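Long-range contacts in fructose 1-phosphate kinase (Staphylococcus aureus, PDB 2JG5), which probably catalyses the ATP-dependent phosphorylation of fructose 1-phosphate to fructose 1,6-bisphosphate, as a pfkB-family sugar kinase: residues F7-D12 with E85-N90; D12-T17 with K92-Q97; A253-G258 with Q270-C275. All blocks are in the same frame, centred on the assembly; numbering follows the deposited sequence.

Contact 1. Residues F7-D12 with E85-N90; sequences FNPSID and EDTRIN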
loop_
_atom_site.group_PDB
_atom_site.type_symbol
_atom_site.label_atom_id
_atom_site.label_comp_id
_atom_site.label_asym_id
_atom_site.label_seq_id
_atom_site.Cartn_x
_atom_site.Cartn_y
_atom_site.Cartn_z
ATOM N N PHE A 7 -5.788 4.659 17.737
ATOM C CA PHE A 7 -6.466 3.378 17.552
ATOM C C PHE A 7 -6.322 2.786 16.152
ATOM O O PHE A 7 -6.225 1.570 15.999
ATOM C CB PHE A 7 -7.955 3.530 17.835
ATOM C CG PHE A 7 -8.271 4.020 19.199
ATOM C CD1 PHE A 7 -9.178 5.058 19.375
ATOM C CD2 PHE A 7 -7.682 3.443 20.318
ATOM C CE1 PHE A 7 -9.493 5.512 20.643
ATOM C CE2 PHE A 7 -7.990 3.884 21.582
ATOM C CZ PHE A 7 -8.897 4.926 21.750
ATOM N N ASN A 8 -6.331 3.651 15.140
ATOM C CA ASN A 8 -6.339 3.225 13.759
ATOM C C ASN A 8 -5.281 3.986 12.922
ATOM O O ASN A 8 -5.615 4.663 11.950
ATOM C CB ASN A 8 -7.761 3.412 13.183
ATOM C CG ASN A 8 -7.946 2.757 11.826
ATOM O OD1 ASN A 8 -7.121 1.957 11.393
ATOM N ND2 ASN A 8 -9.034 3.101 11.144
ATOM N N PRO A 9 -3.995 3.872 13.298
ATOM C CA PRO A 9 -2.955 4.585 12.557
ATOM C C PRO A 9 -2.893 4.195 11.077
ATOM O O PRO A 9 -3.439 3.162 10.663
ATOM C CB PRO A 9 -1.670 4.142 13.262
ATOM C CG PRO A 9 -2.031 2.863 13.938
ATOM C CD PRO A 9 -3.420 3.069 14.395
ATOM N N SER A 10 -2.210 5.001 10.282
ATOM C CA SER A 10 -2.233 4.768 8.853
ATOM C C SER A 10 -0.904 4.974 8.186
ATOM O O SER A 10 -0.070 5.756 8.643
ATOM C CB SER A 10 -3.248 5.701 8.194
ATOM O OG SER A 10 -2.979 7.035 8.557
ATOM N N ILE A 11 -0.708 4.255 7.093
ATOM C CA ILE A 11 0.198 4.739 6.080
ATOM C C ILE A 11 -0.639 5.676 5.215
ATOM O O ILE A 11 -1.726 5.322 4.733
ATOM C CB ILE A 11 0.844 3.613 5.254
ATOM C CG1 ILE A 11 1.572 2.648 6.182
ATOM C CG2 ILE A 11 1.836 4.194 4.218
ATOM C CD1 ILE A 11 2.124 1.425 5.501
ATOM N N ASP A 12 -0.151 6.895 5.074
ATOM C CA ASP A 12 -0.747 7.826 4.155
ATOM C C ASP A 12 0.017 7.720 2.835
ATOM O O ASP A 12 1.094 8.274 2.669
ATOM C CB ASP A 12 -0.744 9.228 4.751
ATOM C CG ASP A 12 -1.529 9.303 6.062
ATOM O OD1 ASP A 12 -2.317 8.376 6.341
ATOM O OD2 ASP A 12 -1.369 10.290 6.813
ATOM N N GLU A 85 -4.168 -8.220 11.895
ATOM C CA GLU A 85 -4.381 -7.736 10.529
ATOM C C GLU A 85 -3.562 -6.470 10.236
ATOM O O GLU A 85 -3.080 -5.795 11.156
ATOM C CB GLU A 85 -5.871 -7.474 10.274
ATOM C CG GLU A 85 -6.739 -8.720 10.345
ATOM C CD GLU A 85 -8.150 -8.481 9.868
ATOM O OE1 GLU A 85 -8.472 -7.349 9.444
ATOM O OE2 GLU A 85 -8.944 -9.435 9.926
ATOM N N ASP A 86 -3.433 -6.149 8.949
ATOM C CA ASP A 86 -2.608 -5.031 8.503
ATOM C C ASP A 86 -3.103 -3.656 8.924
ATOM O O ASP A 86 -4.288 -3.332 8.784
ATOM C CB ASP A 86 -2.436 -5.070 6.988
ATOM C CG ASP A 86 -1.526 -6.191 6.536
ATOM O OD1 ASP A 86 -0.904 -6.859 7.390
ATOM O OD2 ASP A 86 -1.431 -6.409 5.322
ATOM N N THR A 87 -2.171 -2.855 9.432
ATOM C CA THR A 87 -2.387 -1.428 9.645
ATOM C C THR A 87 -2.875 -0.862 8.314
ATOM O O THR A 87 -2.400 -1.279 7.249
ATOM C CB THR A 87 -1.089 -0.739 10.112
ATOM O OG1 THR A 87 -0.806 -1.133 11.463
ATOM C CG2 THR A 87 -1.213 0.769 10.059
ATOM N N ARG A 88 -3.841 0.050 8.360
ATOM C CA ARG A 88 -4.463 0.525 7.111
ATOM C C ARG A 88 -3.550 1.386 6.255
ATOM O O ARG A 88 -2.606 2.013 6.763
ATOM C CB ARG A 88 -5.787 1.249 7.367
ATOM C CG ARG A 88 -5.688 2.448 8.278
ATOM C CD ARG A 88 -7.002 3.179 8.342
ATOM N NE ARG A 88 -6.966 4.195 9.377
ATOM C CZ ARG A 88 -7.759 5.257 9.441
ATOM N NH1 ARG A 88 -8.668 5.484 8.502
ATOM N NH2 ARG A 88 -7.630 6.103 10.451
ATOM N N ILE A 89 -3.855 1.383 4.957
ATOM C CA ILE A 89 -3.245 2.275 3.986
ATOM C C ILE A 89 -4.314 3.209 3.422
ATOM O O ILE A 89 -5.215 2.791 2.696
ATOM C CB ILE A 89 -2.530 1.527 2.812
ATOM C CG1 ILE A 89 -1.442 0.564 3.345
ATOM C CG2 ILE A 89 -1.901 2.549 1.891
ATOM C CD1 ILE A 89 -0.800 -0.371 2.269
ATOM N N ASN A 90 -4.196 4.477 3.782
ATOM C CA ASN A 90 -5.079 5.505 3.304
ATOM C C ASN A 90 -4.475 6.125 2.059
ATOM O O ASN A 90 -3.261 6.289 1.983
ATOM C CB ASN A 90 -5.235 6.566 4.384
ATOM C CG ASN A 90 -5.965 6.052 5.599
ATOM O OD1 ASN A 90 -6.487 4.938 5.599
ATOM N ND2 ASN A 90 -6.010 6.868 6.652
HETATM O O HOH W 1 -4.802 1.018 11.124
#

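Contact 2. Residues D12-T17 with K92-Q97; sequences DYVIFT and KLKTGQ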
loop_
_atom_site.group_PDB
_atom_site.type_symbol
_atom_site.label_atom_id
_atom_site.label_comp_id
_atom_site.label_asym_id
_atom_site.label_seq_id
_atom_site.Cartn_x
_atom_site.Cartn_y
_atom_site.Cartn_z
ATOM N N ASP A 12 -0.151 6.895 5.074
ATOM C CA ASP A 12 -0.747 7.826 4.155
ATOM C C ASP A 12 0.017 7.720 2.835
ATOM O O ASP A 12 1.094 8.274 2.669
ATOM C CB ASP A 12 -0.744 9.228 4.751
ATOM C CG ASP A 12 -1.529 9.303 6.062
ATOM O OD1 ASP A 12 -2.317 8.376 6.341
ATOM O OD2 ASP A 12 -1.369 10.290 6.813
ATOM N N TYR A 13 -0.556 6.950 1.918
ATOM C CA TYR A 13 0.016 6.752 0.600
ATOM C C TYR A 13 -0.358 7.927 -0.317
ATOM O O TYR A 13 -1.464 7.996 -0.860
ATOM C CB TYR A 13 -0.446 5.401 0.046
ATOM C CG TYR A 13 0.179 4.981 -1.263
ATOM C CD1 TYR A 13 1.437 5.452 -1.649
ATOM C CD2 TYR A 13 -0.480 4.091 -2.107
ATOM C CE1 TYR A 13 2.010 5.058 -2.853
ATOM C CE2 TYR A 13 0.084 3.689 -3.321
ATOM C CZ TYR A 13 1.327 4.177 -3.684
ATOM O OH TYR A 13 1.899 3.776 -4.860
ATOM N N VAL A 14 0.577 8.862 -0.458
ATOM C CA VAL A 14 0.347 10.063 -1.242
ATOM C C VAL A 14 0.755 9.819 -2.697
ATOM O O VAL A 14 1.880 9.407 -2.968
ATOM C CB VAL A 14 1.079 11.287 -0.654
ATOM C CG1 VAL A 14 0.858 12.502 -1.529
ATOM C CG2 VAL A 14 0.594 11.576 0.767
ATOM N N ILE A 15 -0.180 10.057 -3.615
ATOM C CA ILE A 15 0.024 9.775 -5.027
ATOM C C ILE A 15 -0.201 11.036 -5.849
ATOM O O ILE A 15 -1.291 11.625 -5.831
ATOM C CB ILE A 15 -0.909 8.641 -5.538
ATOM C CG1 ILE A 15 -0.780 7.386 -4.661
ATOM C CG2 ILE A 15 -0.596 8.318 -6.999
ATOM C CD1 ILE A 15 -1.840 6.331 -4.925
ATOM N N PHE A 16 0.844 11.460 -6.551
ATOM C CA PHE A 16 0.729 12.572 -7.461
ATOM C C PHE A 16 0.445 12.007 -8.826
ATOM O O PHE A 16 1.163 11.112 -9.298
ATOM C CB PHE A 16 2.011 13.406 -7.488
ATOM C CG PHE A 16 2.248 14.192 -6.229
ATOM C CD1 PHE A 16 2.721 13.564 -5.076
ATOM C CD2 PHE A 16 2.005 15.557 -6.195
ATOM C CE1 PHE A 16 2.937 14.289 -3.909
ATOM C CE2 PHE A 16 2.219 16.290 -5.028
ATOM C CZ PHE A 16 2.691 15.654 -3.884
ATOM N N THR A 17 -0.609 12.536 -9.452
ATOM C CA THR A 17 -1.019 12.132 -10.793
ATOM C C THR A 17 -1.869 13.224 -11.416
ATOM O O THR A 17 -2.731 13.807 -10.749
ATOM C CB THR A 17 -1.756 10.752 -10.788
ATOM O OG1 THR A 17 -1.805 10.220 -12.117
ATOM C CG2 THR A 17 -3.164 10.849 -10.191
ATOM N N LYS A 92 -4.179 9.297 -0.691
ATOM C CA LYS A 92 -4.373 10.722 -0.939
ATOM C C LYS A 92 -3.985 11.012 -2.383
ATOM O O LYS A 92 -2.804 10.933 -2.732
ATOM C CB LYS A 92 -3.500 11.566 0.011
ATOM C CG LYS A 92 -3.377 11.035 1.458
ATOM C CD LYS A 92 -4.701 11.104 2.209
ATOM C CE LYS A 92 -4.721 10.184 3.442
ATOM N NZ LYS A 92 -5.946 10.382 4.297
ATOM N N LEU A 93 -4.971 11.328 -3.221
ATOM C CA LEU A 93 -4.726 11.613 -4.642
ATOM C C LEU A 93 -4.551 13.102 -4.900
ATOM O O LEU A 93 -5.503 13.894 -4.814
ATOM C CB LEU A 93 -5.840 11.057 -5.533
ATOM C CG LEU A 93 -6.139 9.559 -5.494
ATOM C CD1 LEU A 93 -7.286 9.243 -6.432
ATOM C CD2 LEU A 93 -4.906 8.729 -5.844
ATOM N N LYS A 94 -3.323 13.478 -5.223
ATOM C CA LYS A 94 -3.020 14.873 -5.475
ATOM C C LYS A 94 -2.918 15.149 -6.973
ATOM O O LYS A 94 -1.884 14.889 -7.595
ATOM C CB LYS A 94 -1.758 15.299 -4.716
ATOM C CG LYS A 94 -1.838 15.080 -3.192
ATOM C CD LYS A 94 -0.612 15.619 -2.464
ATOM C CE LYS A 94 -0.570 17.145 -2.455
ATOM N NZ LYS A 94 0.817 17.670 -2.224
ATOM N N THR A 95 -4.021 15.637 -7.542
ATOM C CA THR A 95 -4.061 16.180 -8.901
ATOM C C THR A 95 -4.122 17.695 -8.764
ATOM O O THR A 95 -3.320 18.284 -8.041
ATOM C CB THR A 95 -5.299 15.689 -9.692
ATOM O OG1 THR A 95 -5.396 14.265 -9.605
ATOM C CG2 THR A 95 -5.213 16.107 -11.176
ATOM N N GLY A 96 -5.065 18.320 -9.462
ATOM C CA GLY A 96 -5.470 19.689 -9.167
ATOM C C GLY A 96 -6.409 19.647 -7.973
ATOM O O GLY A 96 -6.478 20.587 -7.185
ATOM N N GLN A 97 -7.137 18.545 -7.846
ATOM C CA GLN A 97 -8.009 18.322 -6.702
ATOM C C GLN A 97 -7.325 17.422 -5.664
ATOM O O GLN A 97 -6.387 16.687 -5.986
ATOM C CB GLN A 97 -9.346 17.719 -7.158
ATOM C CG GLN A 97 -10.302 18.719 -7.833
ATOM C CD GLN A 97 -10.187 18.734 -9.347
ATOM O OE1 GLN A 97 -10.201 17.686 -9.995
ATOM N NE2 GLN A 97 -10.093 19.931 -9.920
#

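Contact 3. Residues A253-G258 with Q270-C275; sequences AGMVAG and QQAVAC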
loop_
_atom_site.group_PDB
_atom_site.type_symbol
_atom_site.label_atom_id
_atom_site.label_comp_id
_atom_site.label_asym_id
_atom_site.label_seq_id
_atom_site.Cartn_x
_atom_site.Cartn_y
_atom_site.Cartn_z
ATOM N N ALA A 253 -0.661 19.241 20.117
ATOM C CA ALA A 253 0.772 19.055 20.418
ATOM C C ALA A 253 1.447 20.327 20.957
ATOM O O ALA A 253 2.261 20.255 21.858
ATOM C CB ALA A 253 1.528 18.526 19.181
ATOM N N GLY A 254 1.113 21.480 20.392
ATOM C CA GLY A 254 1.641 22.759 20.877
ATOM C C GLY A 254 1.290 23.020 22.329
ATOM O O GLY A 254 2.142 23.447 23.121
ATOM N N MET A 255 0.036 22.744 22.682
ATOM C CA MET A 255 -0.467 22.998 24.032
ATOM C C MET A 255 0.180 22.064 25.043
ATOM O O MET A 255 0.635 22.508 26.101
ATOM C CB MET A 255 -1.992 22.859 24.077
ATOM C CG MET A 255 -2.604 23.283 25.414
ATOM S SD MET A 255 -2.614 25.084 25.647
ATOM C CE MET A 255 -3.127 25.172 27.364
ATOM N N VAL A 256 0.220 20.772 24.711
ATOM C CA VAL A 256 0.858 19.788 25.576
ATOM C C VAL A 256 2.343 20.105 25.764
ATOM O O VAL A 256 2.817 20.124 26.897
ATOM C CB VAL A 256 0.659 18.343 25.067
ATOM C CG1 VAL A 256 1.379 17.370 25.969
ATOM C CG2 VAL A 256 -0.834 17.997 25.002
ATOM N N ALA A 257 3.057 20.392 24.668
ATOM C CA ALA A 257 4.493 20.695 24.749
ATOM C C ALA A 257 4.764 21.890 25.661
ATOM O O ALA A 257 5.714 21.859 26.446
ATOM C CB ALA A 257 5.083 20.933 23.396
ATOM N N GLY A 258 3.926 22.923 25.543
ATOM C CA GLY A 258 4.000 24.119 26.392
ATOM C C GLY A 258 3.902 23.790 27.875
ATOM O O GLY A 258 4.793 24.146 28.643
ATOM N N GLN A 270 -0.665 30.087 23.139
ATOM C CA GLN A 270 -0.010 30.769 22.018
ATOM C C GLN A 270 0.792 29.801 21.130
ATOM O O GLN A 270 0.661 29.830 19.900
ATOM C CB GLN A 270 0.921 31.866 22.538
ATOM C CG GLN A 270 1.354 32.848 21.478
ATOM C CD GLN A 270 2.517 33.709 21.918
ATOM O OE1 GLN A 270 3.415 33.251 22.635
ATOM N NE2 GLN A 270 2.521 34.951 21.481
ATOM N N GLN A 271 1.620 28.964 21.761
ATOM C CA GLN A 271 2.375 27.918 21.065
ATOM C C GLN A 271 1.430 26.964 20.322
ATOM O O GLN A 271 1.682 26.599 19.177
ATOM C CB GLN A 271 3.252 27.141 22.060
ATOM C CG GLN A 271 3.958 25.923 21.487
ATOM C CD GLN A 271 5.302 25.690 22.125
ATOM O OE1 GLN A 271 6.293 26.316 21.748
ATOM N NE2 GLN A 271 5.354 24.780 23.100
ATOM N N ALA A 272 0.333 26.600 20.985
ATOM C CA ALA A 272 -0.693 25.727 20.439
ATOM C C ALA A 272 -1.279 26.271 19.134
ATOM O O ALA A 272 -1.336 25.552 18.129
ATOM C CB ALA A 272 -1.778 25.499 21.470
ATOM N N VAL A 273 -1.681 27.545 19.149
ATOM C CA VAL A 273 -2.259 28.210 17.973
ATOM C C VAL A 273 -1.228 28.428 16.852
ATOM O O VAL A 273 -1.539 28.255 15.665
ATOM C CB VAL A 273 -3.027 29.517 18.357
ATOM C CG1 VAL A 273 -3.481 30.260 17.132
ATOM C CG2 VAL A 273 -4.244 29.182 19.228
ATOM N N ALA A 274 -0.005 28.789 17.232
ATOM C CA ALA A 274 1.100 28.903 16.267
ATOM C C ALA A 274 1.308 27.593 15.518
ATOM O O ALA A 274 1.440 27.597 14.297
ATOM C CB ALA A 274 2.397 29.316 16.961
ATOM N N CYS A 275 1.332 26.482 16.255
ATOM C CA CYS A 275 1.489 25.152 15.658
ATOM C C CYS A 275 0.430 24.797 14.617
ATOM O O CYS A 275 0.763 24.369 13.506
ATOM C CB CYS A 275 1.518 24.085 16.746
ATOM S SG CYS A 275 2.963 24.194 17.764
#

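Contact 1. Residues F7-D12 with E85-N90
Arg-88 reaches Asn-8 because its CG is turned between the backbone N and the carbonyl carbon (chi1 58°) and the chain then runs extended from CG to NE; on the other side, Asn-8 holds CG anti to its backbone N (chi1 -169°), which puts CG beside the carbonyl carbon, 3.0 Å from NE of Arg-88. Both NE and NH2 of Arg-88 donate to the backbone O of Asn-8, each at 2.9 Å, a side-on grip on one oxygen that lies in the guanidinium plane. The Asn-8 amide crosses the arginine side chain at about a right angle, with its plane only 17° from that of the guanidinium. Its ND2 lies over one guanidinium face, 2.9 Å from NE of Arg-88; these are two donors, so the amide's placement there is doubtful. A water donates to OD1 of Asn-8 and O of Pro-9 and accepts from Arg-88 N at 3.1 Å. Farther along, parallel pairing takes over: Ile-11 N donates to Arg-88 O at 3.0 Å, and Asn-90 N to Ile-11 O at 2.8 Å. Ser-10, Asp-12, Arg-88 and Asn-90 share one face, where OG of Ser-10 bonds OD1 of Asp-12 at 2.7 Å and the Asp-12 carboxylate lies beside the Asn-90 amide. Ile-11 and Ile-89 occupy the other face and pack against Phe-62 of the second subunit. In relatives the aspartate ending this Asn-Pro-Ser-Ile-Asp sequence contacts the sugar, so the contact probably borders the substrate pocket. Strand 10-16 runs between strands 25-36 and 88-94 in the lid sheet, Arg-88 NH1 and Asn-90 OD1 bond the backbone of Ala-103 just past strand 98-102, and helix 61-73 packs on Pro-9, Ile-11 and Thr-87.

Contact 2. Residues D12-T17 with K92-Q97
Lys-94 lies alongside Phe-16, the two side chains pointing the same way on one face of the lid sheet. Its CB sits over one face of the Phe-16 ring, toward the rim, in a CH-pi contact 4.3 Å from the centroid. A bend at chi3 (71°) turns CE aside, and NZ ends 3.2 Å from CZ of Phe-16. Within the same lysine, CD also rests on Val-14 CG1 at 3.6 Å, so CD touches both the valine and the Phe-16 ring. Lys-92, the next large contributor, lays CB and CG against Val-14 CG2; the bend at chi2 (-67°) then turns CD, and CE passes 4.2 Å from Asp-12 OD1. Its ammonium goes on to a salt bridge with Glu-100 and a hydrogen bond to Asn-102. Thr-17 closes the pairing through its backbone: its N donates to Lys-94 O at 3.3 Å, while its O accepts from Thr-95 OG1 at 2.9 Å, a side-chain bond where the parallel ladder gives way to the turn. Between the lysines and the threonine, Ile-15 uses both backbone groups toward strand 88-94, its N donating to Lys-92 O and its O accepting from Lys-94 N at 2.8 Å. On the opposite face Ile-15 CD1 meets Leu-93 CD2, and Ile-15 also packs on Ile-101 of the second subunit. Strand 25-36 flanks strand 10-16 on its other edge, strand 98-102 follows strand 88-94 through a short turn, and Phe-20 from a loop touches Leu-93 and Thr-95.

Contact 3. Residues A253-G258 with Q270-C275
The carboxamide of Gln-271 meets helix 247-260 with its NE2 edge: Gly-254 O and Gly-258 N lie close to the amide plane, and Ala-257 CB stands off to one side of it, 3.9 Å from NE2 of Gln-271. NE2 makes a weak hydrogen bond to Gly-254 O at 3.5 Å; Gly-258 N is about as near to that same NE2, but these are two donors. At the other end of the amide, OE1 bonds the ammonium of Lys-295 in helix 288-295. CG of Gln-271, anti to its backbone N (chi1 173°), itself rests 3.5 Å from Gly-254 O.

Beside this amide the backbones come together. Gly-254 CA stands only 3.8 Å from Ala-272 CA, and the short helix segments approach to 7.0 Å, running roughly antiparallel at 150°. So close an approach is possible because glycine offers just hydrogen to the partner helix and alanine a single methyl. That methyl, Ala-272 CB, fits against Met-255, 3.7 Å from its CB, while the rest of the methionine leads away toward Phe-177. From the next turn, SG of Cys-275 reaches Gly-254 CA at 3.7 Å.

Helix 247-260 begins in the Gly-Ser-Gly-Asp sequence that, in ribokinase-like relatives, supplies the catalytic aspartate and an anion hole; the contact lies farther along the same helix. Chemically it is a small-residue helix-helix interface: close van der Waals contact does the work, and the Gly-254 carbonyl, already bonded within its helix to Gly-258 N, gains a second, weak donor from Gln-271.

In the fold
Contacts 1 and 2 are successive lengths of one parallel ladder between strands 10-16 and 88-94. Their centres lie 17 Å apart, they share Asp-12, and Asn-90 O to Tyr-13 N, 2.8 Å, probably carries the hydrogen bonding across the junction. Both also touch the second subunit, so the lid ladder is part of the dimer interface. Contact 3 belongs to the main alpha/beta domain, with its centre 26 Å from that of contact 1 and 29 Å from that of contact 2; nearest atoms are about 15 Å away in each case. In this family the sugar and ATP meet between lid and main domain, so contact 1 and helix 247-260 probably lie near the site, on different domains.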